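Local coordinates for major exported protein (Pseudomonas aeruginosa, PDB 3HE1) that is secreted as an Hcp-family protein of the type VI secretion system and probably forms hexameric rings that stack into the tube expelled to deliver effectors, at residues Gly33-Leu38 / Ser109-Thr114; Ala105-Gly110 / Ala140-Ile145; Pro89-Lys94 / Asp165-Tyr170; Ala27-Thr32 / Asp59-Gln64; Thr114-Gln119 / Thr135-Ala140. All blocks are in the same frame, centred on the assembly; numbering follows the deposited sequence. Where two conformers were deposited one is given.

All five contacts belong to one curled antiparallel sheet and the helix 100-109 beside it. Contact 4 joins strand 27-33 to strand 61-71, and contact 5 joins the hairpin of strands 112-123 and 129-137; their centres lie about 10 Å apart because strands 27-33 and 112-123 are neighbours. Contact 3 lies about 12 Å from contact 4 and about 11 Å from contact 5, its Phe168 meeting Met29 and Leu137. Contact 2 sets the helix on strand 140-149, about 10 Å from contact 3. Contact 1 fastens a turn beside that helix, its centre about 9 Å from that of contact 2, with which it shares Ser109 and Gly110.

Contact 1 of 5, residues Gly33-Leu38 / Ser109-Thr114; sequences GTKQGL and SGERLT
Glu111 extends into the turn at 34-36, where its carboxylate gathers three N-H groups. Its CG stands opposite the backbone N (chi1 173°) and the chain beyond is extended, which takes the carboxylate past Lys35, the two side chains running in opposite directions. Glu111 OE2 accepts from Lys35 N at 3.1 Å and from Gln36 N at 3.3 Å, and both donors stand over the same face of the carboxylate plane. Glu111 OE1 instead uses its syn lone pair for Gln36 NE2, 3.2 Å away, and lies in the plane of that amide although the amide and carboxylate are turned 46° apart. Gln36 NE2 also bonds Leu102 O of helix 100-109. The turn gripped in this way closes a short beta hairpin between strands 27-33 and 37-38, where Gln36 and Gly37 both face Gly33 in a classic beta bulge. At Arg112 the carbonyl oxygen is held twice by one residue: Thr34 N meets Arg112 O at 3.2 Å with a nearly straight N-H (170°), while Thr34 OG1 sits on an in-plane lone pair of Arg112 O at 2.8 Å. Leu113 contributes CD1, 4.0 Å from Gly33 CA. Last comes Thr114, whose OG1 approaches Thr34 CG2 to 3.4 Å.

Contact 2 of 5, residues Ala105-Gly110 / Ala140-Ile145; sequences AALTSG and AIIVDI
Leu107 and Ile142, with CA atoms 5.0 Å apart, mark where helix 105-109 runs across strand 140-145 at 93°, the axes of these short segments coming within 7.4 Å. Leu107 is the main bridge. With CG anti to the backbone N (chi1 -175°) and the chain straight beyond it, its side chain reaches out from the helix to two isoleucines. The base of the side chain lies roughly perpendicular to Ile142, CB resting 4.0 Å from Ile142 CG2. Farther out, Leu107 CD1 presses on Ile145 CG1 at 3.5 Å, closer than two carbons normally sit, the two chains lying antiparallel. The other branch of Ile142 is occupied as well: its CD1 meets Ala106 CB at 3.8 Å. Just beyond, the helix ends at Gly110, which has positive phi and forms a Schellman motif. Leu103 of the same helix also packs on Ile142 and Ile145. The site borders a subunit interface, since Leu107 touches Ile72 of the second subunit and Asp144 and Ile145 pair with a strand of that chain. A helix laid across a curled antiparallel sheet that continues into the next subunit is consistent with the hexameric ring of Hcp proteins.

Contact 3 of 5, residues Pro89-Lys94 / Asp165-Tyr170; sequences PVVITK and DVHFTY
Ile92 and Phe168 meet in the apolar centre, on the face of the two strands that also bears Val90 and Val166. Ile92 CG1 points at the edge of the Phe168 ring, in its plane, with CE2 3.6 Å away; CG1 reaches it by lying between the backbone N and carbonyl carbon of Ile92 (chi1 65°). One face of the same ring is covered off-centre by CG1 of Val166, two residues earlier on the same strand and on the same face. Farther along, Val90 CG2 packs against Tyr170 CE2 at 3.4 Å. Met29 of strand 27-33 touches both Ile92 and Phe168, and Leu137 of strand 129-137 touches Val90, Phe168 and Tyr170, which places this face inside the antiparallel beta barrel of the Hcp fold. The wall itself is a regular ladder: Val90 with Phe168 and Ile92 with Val166 are hydrogen-bonded pairs, and Phe168 N donates to Val90 O at 2.8 Å. The non-hydrogen-bonded pair Val91 and His167 faces the opposite way. There Val91 CG1 stands over the imidazole as a CH-pi contact, 3.6 Å from the ring centroid and only 14° off the ring normal. Toward the end of the ladder Thr93 and Asp165 lie side by side, and Thr93 OG1 donates to Asp165 OD1 at 2.6 Å, approaching from 57° above the carboxylate plane. The same oxygen also bonds Tyr148 OH. Beyond it, Lys94 sends its ammonium group to Glu164 and Asp97 in salt bridges.

Contact 4 of 5, residues Ala27-Thr32 / Asp59-Gln64; sequences AYMSIT and DQVMVQ
Met29, modelled as selenomethionine, stands next to Val61 and Val63 where strand 27-33 pairs antiparallel with strand 61-71 in the wall of the Hcp barrel. The ladder is fixed by Val63 N to Ala27 O and by Met29 N to Val61 O, the latter bond 2.9 Å long with its donor in the carbonyl plane. Met29 starts with CG anti to the backbone N (chi1 178°), stays extended through the second torsion, then folds at the third (37°). That last bend brings CE back to the partner strand, 3.5 Å from Val63 CG2 and 3.7 Å from Val61 CG2. Val63 stands nearly square to the methionine, whereas Val61 lies alongside it. Val61 itself is modelled nearly eclipsed, with chi1 at 10°, a strained setting. At the end of the ladder Ala27 CB adds to this apolar face, 3.9 Å from Val63 CB, and Val63 also packs on Met149 of the third subunit. Tyr28 belongs to the other face. Its side chain passes Met62 at a slant, Tyr28 CE1 3.8 Å from Met62 CG, and its ring stacks on His57 and meets Phe44 edge-to-face. The Gln60 amide runs across the base of the tyrosine, with Gln60 NE2 3.5 Å from Tyr28 CB. Between these groups, Tyr28 CA makes a C-H...O contact of 3.2 Å with Val61 O.

Contact 5 of 5, residues Thr114-Gln119 / Thr135-Ala140; sequences TKVEIQ and TVLEDA
The antiparallel beta hairpin of strands 112-123 and 129-137 is joined here by Val116 with Leu137 and Ile118 with Thr135, both hydrogen-bonded pairs. The axes of the short segments come within 4.5 Å of each other and lie close to antiparallel at 172°. Of the ladder bonds, Thr135 N to Ile118 O measures 2.8 Å and Val116 N to Leu137 O 3.1 Å. On the buried face Val116 CB and Leu137 CB touch at 3.9 Å, and both residues pack on Phe168 of strand 162-169. On the face bearing Lys115, Glu117 and Val136, the aliphatic parts of the charged chains pack on the valine while their polar ends pair beyond it. Val136 CG2 lies alongside Glu117, 3.4 Å from Glu117 CG, while Val136 CG1 meets CD of Lys115. Lys115 bends at its third torsion (92°), and NZ reaches Glu117 OE1 at 3.2 Å in a salt bridge, on the syn side but tilted out of the carboxylate plane. The second oxygen, Glu117 OE2, takes Gln119 NE2 on its anti lone pair at 3.2 Å. With both oxygens engaged, the carboxylate is restrained against rotation. Near the end of the hairpin, Asp139 N donates to Thr114 O, approaching from 57° above the carbonyl plane. The acidic ends of Glu138 and Asp139 are both salt-bridged to Arg171. The G1 beta bulge of Asp139 and Ala140 opposite Leu113 and the classic bulge of Thr114 and Lys115 opposite Thr32, where the strands turn a corner, are consistent with the strong curl of an antiparallel beta barrel like that of Hcp.

Contact 1 of 5, residues Gly33-Leu38 / Ser109-Thr114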
# COMPACT_ATOMS: atom_id res chain seq x y z
N GLY A 33 10.08 -1.84 -37.50
CA GLY A 33 10.88 -0.64 -37.38
C GLY A 33 11.44 -0.23 -38.73
O GLY A 33 11.81 -1.08 -39.54
N THR A 34 11.51 1.07 -38.98
CA THR A 34 12.04 1.57 -40.24
C THR A 34 13.42 0.98 -40.55
O THR A 34 13.75 0.70 -41.71
CB THR A 34 12.13 3.12 -40.25
OG1 THR A 34 12.61 3.58 -38.98
CG2 THR A 34 10.77 3.73 -40.54
N LYS A 35 14.22 0.78 -39.50
CA LYS A 35 15.57 0.27 -39.66
C LYS A 35 15.64 -1.25 -39.53
O LYS A 35 16.33 -1.91 -40.30
CB LYS A 35 16.52 0.93 -38.67
CG LYS A 35 16.73 2.41 -38.92
CD LYS A 35 15.57 3.25 -38.39
CE LYS A 35 15.71 4.71 -38.80
NZ LYS A 35 15.09 5.62 -37.82
N GLN A 36 14.92 -1.80 -38.56
CA GLN A 36 15.05 -3.20 -38.20
C GLN A 36 14.04 -4.16 -38.84
O GLN A 36 14.17 -5.38 -38.70
CB GLN A 36 14.96 -3.35 -36.68
CG GLN A 36 16.01 -2.56 -35.92
CD GLN A 36 16.16 -3.03 -34.48
OE1 GLN A 36 16.47 -4.20 -34.23
NE2 GLN A 36 15.95 -2.13 -33.53
N GLY A 37 13.04 -3.64 -39.53
CA GLY A 37 12.02 -4.49 -40.11
C GLY A 37 11.06 -4.98 -39.03
O GLY A 37 10.70 -4.21 -38.14
N LEU A 38 10.64 -6.24 -39.12
CA LEU A 38 9.74 -6.83 -38.14
C LEU A 38 10.54 -7.23 -36.91
O LEU A 38 11.31 -8.19 -36.93
CB LEU A 38 8.97 -8.03 -38.72
CG LEU A 38 7.84 -8.63 -37.87
CD1 LEU A 38 6.82 -7.58 -37.45
CD2 LEU A 38 7.15 -9.79 -38.57
N SER A 109 18.46 4.18 -30.20
CA SER A 109 18.78 4.65 -31.54
C SER A 109 17.89 5.82 -31.94
O SER A 109 18.24 6.57 -32.84
CB SER A 109 18.67 3.53 -32.57
OG SER A 109 17.31 3.19 -32.81
N GLY A 110 16.75 5.96 -31.27
CA GLY A 110 15.74 6.93 -31.68
C GLY A 110 14.99 6.54 -32.95
O GLY A 110 14.47 7.40 -33.68
N GLU A 111 14.93 5.24 -33.20
CA GLU A 111 14.34 4.70 -34.42
C GLU A 111 12.80 4.78 -34.46
O GLU A 111 12.12 4.27 -33.57
CB GLU A 111 14.78 3.24 -34.60
CG GLU A 111 14.08 2.54 -35.76
CD GLU A 111 14.26 1.04 -35.73
OE1 GLU A 111 15.12 0.58 -34.95
OE2 GLU A 111 13.55 0.33 -36.46
N ARG A 112 12.27 5.44 -35.49
CA ARG A 112 10.83 5.51 -35.70
C ARG A 112 10.25 4.13 -36.01
O ARG A 112 10.73 3.42 -36.88
CB ARG A 112 10.47 6.50 -36.82
CG ARG A 112 8.99 6.45 -37.25
CD ARG A 112 8.58 7.57 -38.22
NE ARG A 112 9.35 7.55 -39.47
CZ ARG A 112 9.05 6.80 -40.53
NH1 ARG A 112 8.00 5.99 -40.52
NH2 ARG A 112 9.81 6.86 -41.61
N LEU A 113 9.22 3.76 -35.26
CA LEU A 113 8.53 2.50 -35.45
C LEU A 113 7.39 2.65 -36.46
O LEU A 113 6.36 3.24 -36.13
CB LEU A 113 7.92 2.05 -34.13
CG LEU A 113 8.63 0.93 -33.42
CD1 LEU A 113 10.10 0.94 -33.84
CD2 LEU A 113 8.42 1.09 -31.91
N THR A 114 7.55 2.12 -37.67
CA THR A 114 6.48 2.27 -38.68
C THR A 114 5.10 1.78 -38.21
O THR A 114 4.09 2.45 -38.45
CB THR A 114 6.82 1.59 -40.02
OG1 THR A 114 7.68 2.44 -40.78
CG2 THR A 114 5.55 1.36 -40.81

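Contact 2 of 5, residues Ala105-Gly110 / Ala140-Ile145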
# COMPACT_ATOMS: atom_id res chain seq x y z
N ALA A 105 17.79 -1.37 -28.74
CA ALA A 105 18.47 -0.77 -29.87
C ALA A 105 17.54 0.32 -30.40
O ALA A 105 17.95 1.46 -30.57
CB ALA A 105 18.77 -1.80 -30.94
N ALA A 106 16.29 -0.05 -30.63
CA ALA A 106 15.28 0.90 -31.09
C ALA A 106 15.28 2.15 -30.21
O ALA A 106 15.43 3.27 -30.69
CB ALA A 106 13.90 0.24 -31.11
N LEU A 107 15.12 1.95 -28.91
CA LEU A 107 14.99 3.05 -27.97
C LEU A 107 16.22 3.96 -28.06
O LEU A 107 16.11 5.15 -28.33
CB LEU A 107 14.82 2.50 -26.55
CG LEU A 107 14.55 3.36 -25.32
CD1 LEU A 107 14.71 2.47 -24.12
CD2 LEU A 107 15.49 4.53 -25.20
N THR A 108 17.40 3.38 -27.82
CA THR A 108 18.65 4.15 -27.78
C THR A 108 19.06 4.71 -29.14
O THR A 108 19.91 5.59 -29.22
CB THR A 108 19.83 3.31 -27.25
OG1 THR A 108 19.92 2.07 -27.98
CG2 THR A 108 19.66 3.01 -25.76
N SER A 109 18.46 4.18 -30.20
CA SER A 109 18.78 4.65 -31.54
C SER A 109 17.89 5.82 -31.94
O SER A 109 18.24 6.57 -32.84
CB SER A 109 18.67 3.53 -32.57
OG SER A 109 17.31 3.19 -32.81
N GLY A 110 16.75 5.96 -31.27
CA GLY A 110 15.74 6.93 -31.68
C GLY A 110 14.99 6.54 -32.95
O GLY A 110 14.47 7.40 -33.68
N ALA A 140 5.45 5.32 -34.47
CA ALA A 140 5.70 5.39 -33.05
C ALA A 140 7.19 5.46 -32.75
O ALA A 140 8.03 5.13 -33.59
CB ALA A 140 5.06 4.19 -32.34
N ILE A 141 7.51 5.91 -31.54
CA ILE A 141 8.88 6.04 -31.08
C ILE A 141 8.95 5.48 -29.66
O ILE A 141 8.09 5.78 -28.84
CB ILE A 141 9.33 7.51 -31.13
CG1 ILE A 141 9.44 7.98 -32.59
CG2 ILE A 141 10.65 7.67 -30.43
CD1 ILE A 141 9.06 9.44 -32.84
N ILE A 142 9.95 4.65 -29.37
CA ILE A 142 10.07 4.11 -28.00
C ILE A 142 10.75 5.11 -27.05
O ILE A 142 11.92 5.45 -27.23
CB ILE A 142 10.83 2.79 -27.98
CG1 ILE A 142 10.26 1.83 -29.02
CG2 ILE A 142 10.80 2.18 -26.57
CD1 ILE A 142 10.79 0.41 -28.87
N VAL A 143 10.04 5.57 -26.03
CA VAL A 143 10.54 6.66 -25.21
C VAL A 143 11.22 6.25 -23.91
O VAL A 143 11.97 7.03 -23.33
CB VAL A 143 9.46 7.72 -24.96
CG1 VAL A 143 9.30 8.58 -26.20
CG2 VAL A 143 8.15 7.06 -24.60
N ASP A 144 10.98 5.02 -23.46
CA ASP A 144 11.69 4.47 -22.32
C ASP A 144 11.38 3.00 -22.08
O ASP A 144 10.32 2.50 -22.47
CB ASP A 144 11.50 5.29 -21.03
CG ASP A 144 10.19 6.05 -21.00
OD1 ASP A 144 10.20 7.20 -20.52
OD2 ASP A 144 9.16 5.51 -21.45
N ILE A 145 12.35 2.31 -21.51
CA ILE A 145 12.21 0.91 -21.14
C ILE A 145 12.69 0.70 -19.71
O ILE A 145 13.60 1.38 -19.23
CB ILE A 145 12.96 -0.04 -22.12
CG1 ILE A 145 12.34 0.03 -23.51
CG2 ILE A 145 12.95 -1.48 -21.62
CD1 ILE A 145 12.83 -1.05 -24.45

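Contact 3 of 5, residues Pro89-Lys94 / Asp165-Tyr170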
# COMPACT_ATOMS: atom_id res chain seq x y z
N PRO A 89 1.77 8.47 -23.48
CA PRO A 89 2.49 7.39 -24.17
C PRO A 89 1.81 6.06 -23.97
O PRO A 89 1.18 5.87 -22.91
CB PRO A 89 3.86 7.38 -23.49
CG PRO A 89 4.02 8.77 -22.97
CD PRO A 89 2.64 9.19 -22.54
N VAL A 90 1.89 5.16 -24.94
CA VAL A 90 1.33 3.82 -24.75
C VAL A 90 2.34 2.98 -24.00
O VAL A 90 3.54 3.07 -24.24
CB VAL A 90 0.93 3.14 -26.07
CG1 VAL A 90 0.46 1.71 -25.82
CG2 VAL A 90 -0.18 3.94 -26.74
N VAL A 91 1.85 2.17 -23.06
CA VAL A 91 2.72 1.47 -22.14
C VAL A 91 2.40 -0.01 -22.08
O VAL A 91 1.37 -0.41 -21.54
CB VAL A 91 2.58 2.04 -20.74
CG1 VAL A 91 3.75 1.58 -19.87
CG2 VAL A 91 2.52 3.56 -20.79
N ILE A 92 3.26 -0.84 -22.64
CA ILE A 92 3.03 -2.28 -22.57
C ILE A 92 4.02 -2.96 -21.62
O ILE A 92 4.96 -2.34 -21.13
CB ILE A 92 3.00 -2.94 -23.98
CG1 ILE A 92 4.36 -2.86 -24.68
CG2 ILE A 92 1.97 -2.28 -24.84
CD1 ILE A 92 5.28 -4.06 -24.44
N THR A 93 3.79 -4.23 -21.35
CA THR A 93 4.68 -5.01 -20.52
C THR A 93 4.83 -6.37 -21.17
O THR A 93 3.86 -6.93 -21.67
CB THR A 93 4.16 -5.17 -19.07
OG1 THR A 93 4.09 -3.89 -18.43
CG2 THR A 93 5.08 -6.07 -18.26
N LYS A 94 6.05 -6.89 -21.17
CA LYS A 94 6.36 -8.19 -21.73
C LYS A 94 7.34 -8.89 -20.78
O LYS A 94 7.65 -8.35 -19.73
CB LYS A 94 6.95 -8.01 -23.12
CG LYS A 94 7.74 -6.70 -23.28
CD LYS A 94 8.22 -6.47 -24.71
CE LYS A 94 9.08 -7.64 -25.27
NZ LYS A 94 10.38 -7.86 -24.56
N ASP A 165 8.80 -3.35 -19.22
CA ASP A 165 7.80 -2.41 -19.70
C ASP A 165 8.39 -1.53 -20.78
O ASP A 165 9.48 -1.01 -20.62
CB ASP A 165 7.35 -1.48 -18.57
CG ASP A 165 6.85 -2.23 -17.35
OD1 ASP A 165 6.43 -3.40 -17.48
OD2 ASP A 165 6.87 -1.62 -16.26
N VAL A 166 7.64 -1.33 -21.86
CA VAL A 166 8.09 -0.43 -22.92
C VAL A 166 7.06 0.65 -23.25
O VAL A 166 5.87 0.37 -23.33
CB VAL A 166 8.43 -1.21 -24.20
CG1 VAL A 166 8.90 -0.25 -25.29
CG2 VAL A 166 9.50 -2.26 -23.90
N HIS A 167 7.54 1.88 -23.44
CA HIS A 167 6.68 3.04 -23.72
C HIS A 167 6.88 3.61 -25.10
O HIS A 167 8.01 3.90 -25.51
CB HIS A 167 6.94 4.15 -22.72
CG HIS A 167 6.92 3.71 -21.31
ND1 HIS A 167 6.34 4.45 -20.31
CD2 HIS A 167 7.41 2.59 -20.72
CE1 HIS A 167 6.48 3.82 -19.15
NE2 HIS A 167 7.13 2.68 -19.38
N PHE A 168 5.77 3.81 -25.81
CA PHE A 168 5.79 4.39 -27.13
C PHE A 168 5.01 5.70 -27.15
O PHE A 168 3.93 5.80 -26.58
CB PHE A 168 5.12 3.45 -28.14
CG PHE A 168 5.49 2.00 -27.99
CD1 PHE A 168 6.40 1.41 -28.87
CD2 PHE A 168 4.90 1.21 -27.01
CE1 PHE A 168 6.73 0.06 -28.76
CE2 PHE A 168 5.22 -0.13 -26.89
CZ PHE A 168 6.14 -0.71 -27.77
N THR A 169 5.57 6.70 -27.81
CA THR A 169 4.74 7.77 -28.31
C THR A 169 4.45 7.38 -29.77
O THR A 169 4.89 6.31 -30.21
CB THR A 169 5.42 9.14 -28.18
OG1 THR A 169 6.60 9.18 -29.00
CG2 THR A 169 5.77 9.41 -26.71
N TYR A 170 3.69 8.20 -30.48
CA TYR A 170 3.21 7.88 -31.82
C TYR A 170 2.52 9.08 -32.45
O TYR A 170 2.13 10.02 -31.76
CB TYR A 170 2.20 6.74 -31.76
CG TYR A 170 1.11 7.05 -30.77
CD1 TYR A 170 0.07 7.91 -31.09
CD2 TYR A 170 1.14 6.50 -29.50
CE1 TYR A 170 -0.92 8.20 -30.18
CE2 TYR A 170 0.16 6.78 -28.58
CZ TYR A 170 -0.87 7.63 -28.92
OH TYR A 170 -1.85 7.92 -27.99

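Contact 4 of 5, residues Ala27-Thr32 / Asp59-Gln64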
# COMPACT_ATOMS: atom_id res chain seq x y z
N ALA A 27 -2.66 -10.12 -24.78
CA ALA A 27 -2.53 -9.40 -26.03
C ALA A 27 -1.25 -9.90 -26.69
O ALA A 27 -0.35 -10.42 -26.00
CB ALA A 27 -2.47 -7.91 -25.76
N TYR A 28 -1.18 -9.80 -28.01
CA TYR A 28 0.05 -10.11 -28.73
C TYR A 28 0.36 -8.90 -29.57
O TYR A 28 -0.55 -8.19 -29.97
CB TYR A 28 -0.09 -11.37 -29.59
CG TYR A 28 -0.16 -12.63 -28.75
CD1 TYR A 28 1.00 -13.23 -28.28
CD2 TYR A 28 -1.38 -13.19 -28.40
CE1 TYR A 28 0.95 -14.37 -27.50
CE2 TYR A 28 -1.45 -14.34 -27.62
CZ TYR A 28 -0.28 -14.92 -27.17
OH TYR A 28 -0.32 -16.06 -26.39
N MSE A 29 1.63 -8.64 -29.82
CA MSE A 29 2.01 -7.41 -30.51
C MSE A 29 2.99 -7.66 -31.64
O MSE A 29 3.69 -8.67 -31.68
CB MSE A 29 2.57 -6.40 -29.50
CG MSE A 29 3.07 -5.06 -30.09
SE MSE A 29 3.81 -3.99 -28.64
CE MSE A 29 4.60 -5.49 -27.67
N SER A 30 3.04 -6.74 -32.59
CA SER A 30 4.02 -6.81 -33.65
C SER A 30 4.65 -5.45 -33.75
O SER A 30 3.99 -4.41 -33.57
CB SER A 30 3.37 -7.20 -34.98
OG SER A 30 2.47 -6.20 -35.44
N ILE A 31 5.95 -5.45 -34.00
CA ILE A 31 6.63 -4.21 -34.29
C ILE A 31 7.39 -4.31 -35.60
O ILE A 31 8.07 -5.29 -35.86
CB ILE A 31 7.55 -3.80 -33.14
CG1 ILE A 31 6.71 -3.72 -31.85
CG2 ILE A 31 8.24 -2.48 -33.49
CD1 ILE A 31 7.45 -3.28 -30.60
N THR A 32 7.22 -3.30 -36.44
CA THR A 32 8.04 -3.13 -37.63
C THR A 32 8.75 -1.80 -37.50
O THR A 32 8.10 -0.75 -37.40
CB THR A 32 7.21 -3.13 -38.93
OG1 THR A 32 6.63 -4.42 -39.13
CG2 THR A 32 8.10 -2.81 -40.13
N ASP A 59 5.38 -14.64 -34.57
CA ASP A 59 6.01 -13.41 -35.02
C ASP A 59 5.50 -12.21 -34.26
O ASP A 59 5.60 -11.07 -34.71
CB ASP A 59 5.83 -13.21 -36.53
CG ASP A 59 6.42 -14.34 -37.32
OD1 ASP A 59 7.49 -14.84 -36.91
OD2 ASP A 59 5.80 -14.73 -38.34
N GLN A 60 4.96 -12.49 -33.08
CA GLN A 60 4.57 -11.44 -32.15
C GLN A 60 5.26 -11.62 -30.81
O GLN A 60 6.03 -12.56 -30.58
CB GLN A 60 3.06 -11.43 -31.93
CG GLN A 60 2.25 -10.82 -33.06
CD GLN A 60 0.80 -11.26 -33.01
OE1 GLN A 60 -0.11 -10.45 -33.12
NE2 GLN A 60 0.58 -12.57 -32.84
N VAL A 61 4.95 -10.69 -29.92
CA VAL A 61 5.41 -10.74 -28.55
C VAL A 61 4.19 -10.79 -27.61
O VAL A 61 3.16 -10.18 -27.88
CB VAL A 61 6.31 -9.51 -28.25
CG1 VAL A 61 6.23 -8.52 -29.40
CG2 VAL A 61 5.92 -8.86 -26.94
N MSE A 62 4.33 -11.54 -26.53
CA MSE A 62 3.29 -11.74 -25.53
C MSE A 62 3.18 -10.56 -24.56
O MSE A 62 4.00 -10.41 -23.65
CB MSE A 62 3.65 -12.98 -24.72
CG MSE A 62 2.49 -13.74 -24.12
SE MSE A 62 3.26 -14.88 -22.76
CE MSE A 62 4.10 -13.46 -21.69
N VAL A 63 2.15 -9.73 -24.74
CA VAL A 63 1.97 -8.56 -23.89
C VAL A 63 1.24 -8.89 -22.60
O VAL A 63 0.08 -9.31 -22.62
CB VAL A 63 1.20 -7.47 -24.61
CG1 VAL A 63 0.80 -6.38 -23.63
CG2 VAL A 63 2.04 -6.90 -25.74
N GLN A 64 1.92 -8.71 -21.47
CA GLN A 64 1.34 -9.02 -20.16
C GLN A 64 0.96 -7.75 -19.37
O GLN A 64 0.57 -7.83 -18.21
CB GLN A 64 2.30 -9.92 -19.35
CG GLN A 64 2.43 -11.35 -19.87
CD GLN A 64 1.60 -12.37 -19.09
OE1 GLN A 64 1.59 -12.37 -17.85
NE2 GLN A 64 0.93 -13.27 -19.80

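Contact 5 of 5, residues Thr114-Gln119 / Thr135-Ala140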
# COMPACT_ATOMS: atom_id res chain seq x y z
N THR A 114 7.55 2.12 -37.67
CA THR A 114 6.48 2.27 -38.68
C THR A 114 5.10 1.78 -38.21
O THR A 114 4.09 2.45 -38.45
CB THR A 114 6.82 1.59 -40.02
OG1 THR A 114 7.68 2.44 -40.78
CG2 THR A 114 5.55 1.36 -40.81
N LYS A 115 5.07 0.63 -37.54
CA LYS A 115 3.82 0.13 -36.98
C LYS A 115 4.02 -0.74 -35.74
O LYS A 115 4.74 -1.73 -35.77
CB LYS A 115 3.00 -0.64 -38.03
CG LYS A 115 1.67 -1.14 -37.51
CD LYS A 115 0.64 -1.34 -38.63
CE LYS A 115 0.65 -2.76 -39.16
NZ LYS A 115 -0.63 -3.09 -39.86
N VAL A 116 3.38 -0.33 -34.65
CA VAL A 116 3.21 -1.17 -33.48
C VAL A 116 1.73 -1.50 -33.45
O VAL A 116 0.89 -0.59 -33.53
CB VAL A 116 3.53 -0.41 -32.19
CG1 VAL A 116 3.15 -1.24 -30.96
CG2 VAL A 116 5.00 0.01 -32.19
N GLU A 117 1.41 -2.78 -33.37
CA GLU A 117 0.02 -3.19 -33.44
C GLU A 117 -0.27 -4.22 -32.39
O GLU A 117 0.30 -5.31 -32.43
CB GLU A 117 -0.30 -3.75 -34.81
CG GLU A 117 -1.57 -4.57 -34.86
CD GLU A 117 -2.08 -4.79 -36.28
OE1 GLU A 117 -1.99 -3.84 -37.10
OE2 GLU A 117 -2.56 -5.91 -36.59
N ILE A 118 -1.16 -3.85 -31.47
CA ILE A 118 -1.53 -4.64 -30.30
C ILE A 118 -2.87 -5.35 -30.53
O ILE A 118 -3.90 -4.72 -30.74
CB ILE A 118 -1.69 -3.74 -29.05
CG1 ILE A 118 -0.38 -3.08 -28.66
CG2 ILE A 118 -2.18 -4.56 -27.87
CD1 ILE A 118 0.58 -4.04 -28.00
N GLN A 119 -2.84 -6.67 -30.46
CA GLN A 119 -4.02 -7.45 -30.74
C GLN A 119 -4.57 -8.06 -29.47
O GLN A 119 -3.87 -8.80 -28.78
CB GLN A 119 -3.69 -8.55 -31.73
CG GLN A 119 -3.40 -8.04 -33.11
CD GLN A 119 -3.51 -9.13 -34.15
OE1 GLN A 119 -3.65 -10.32 -33.82
NE2 GLN A 119 -3.46 -8.75 -35.42
N THR A 135 -5.45 -2.39 -31.15
CA THR A 135 -4.88 -1.08 -30.93
C THR A 135 -3.66 -1.00 -31.84
O THR A 135 -2.87 -1.93 -31.90
CB THR A 135 -4.41 -0.91 -29.48
OG1 THR A 135 -5.51 -1.10 -28.59
CG2 THR A 135 -3.80 0.48 -29.28
N VAL A 136 -3.50 0.11 -32.54
CA VAL A 136 -2.42 0.19 -33.51
C VAL A 136 -1.75 1.56 -33.52
O VAL A 136 -2.43 2.58 -33.66
CB VAL A 136 -2.94 -0.10 -34.91
CG1 VAL A 136 -1.91 0.29 -35.94
CG2 VAL A 136 -3.28 -1.58 -35.03
N LEU A 137 -0.43 1.56 -33.37
CA LEU A 137 0.33 2.80 -33.51
C LEU A 137 0.94 2.91 -34.90
O LEU A 137 1.41 1.93 -35.47
CB LEU A 137 1.44 2.90 -32.47
CG LEU A 137 1.01 2.54 -31.05
CD1 LEU A 137 2.13 2.90 -30.06
CD2 LEU A 137 -0.30 3.24 -30.69
N GLU A 138 0.89 4.13 -35.44
CA GLU A 138 1.60 4.49 -36.67
C GLU A 138 2.72 5.46 -36.29
O GLU A 138 2.53 6.35 -35.46
CB GLU A 138 0.64 5.13 -37.69
CG GLU A 138 -0.65 4.32 -37.91
CD GLU A 138 -1.33 4.56 -39.25
OE1 GLU A 138 -0.75 5.25 -40.12
OE2 GLU A 138 -2.45 4.04 -39.43
N ASP A 139 3.89 5.26 -36.90
CA ASP A 139 5.07 6.13 -36.71
C ASP A 139 5.41 6.40 -35.25
O ASP A 139 5.65 7.54 -34.85
CB ASP A 139 4.93 7.43 -37.51
CG ASP A 139 4.69 7.18 -39.00
OD1 ASP A 139 4.66 6.00 -39.42
OD2 ASP A 139 4.51 8.16 -39.74
N ALA A 140 5.45 5.32 -34.47
CA ALA A 140 5.70 5.39 -33.05
C ALA A 140 7.19 5.46 -32.75
O ALA A 140 8.03 5.13 -33.59
CB ALA A 140 5.06 4.19 -32.34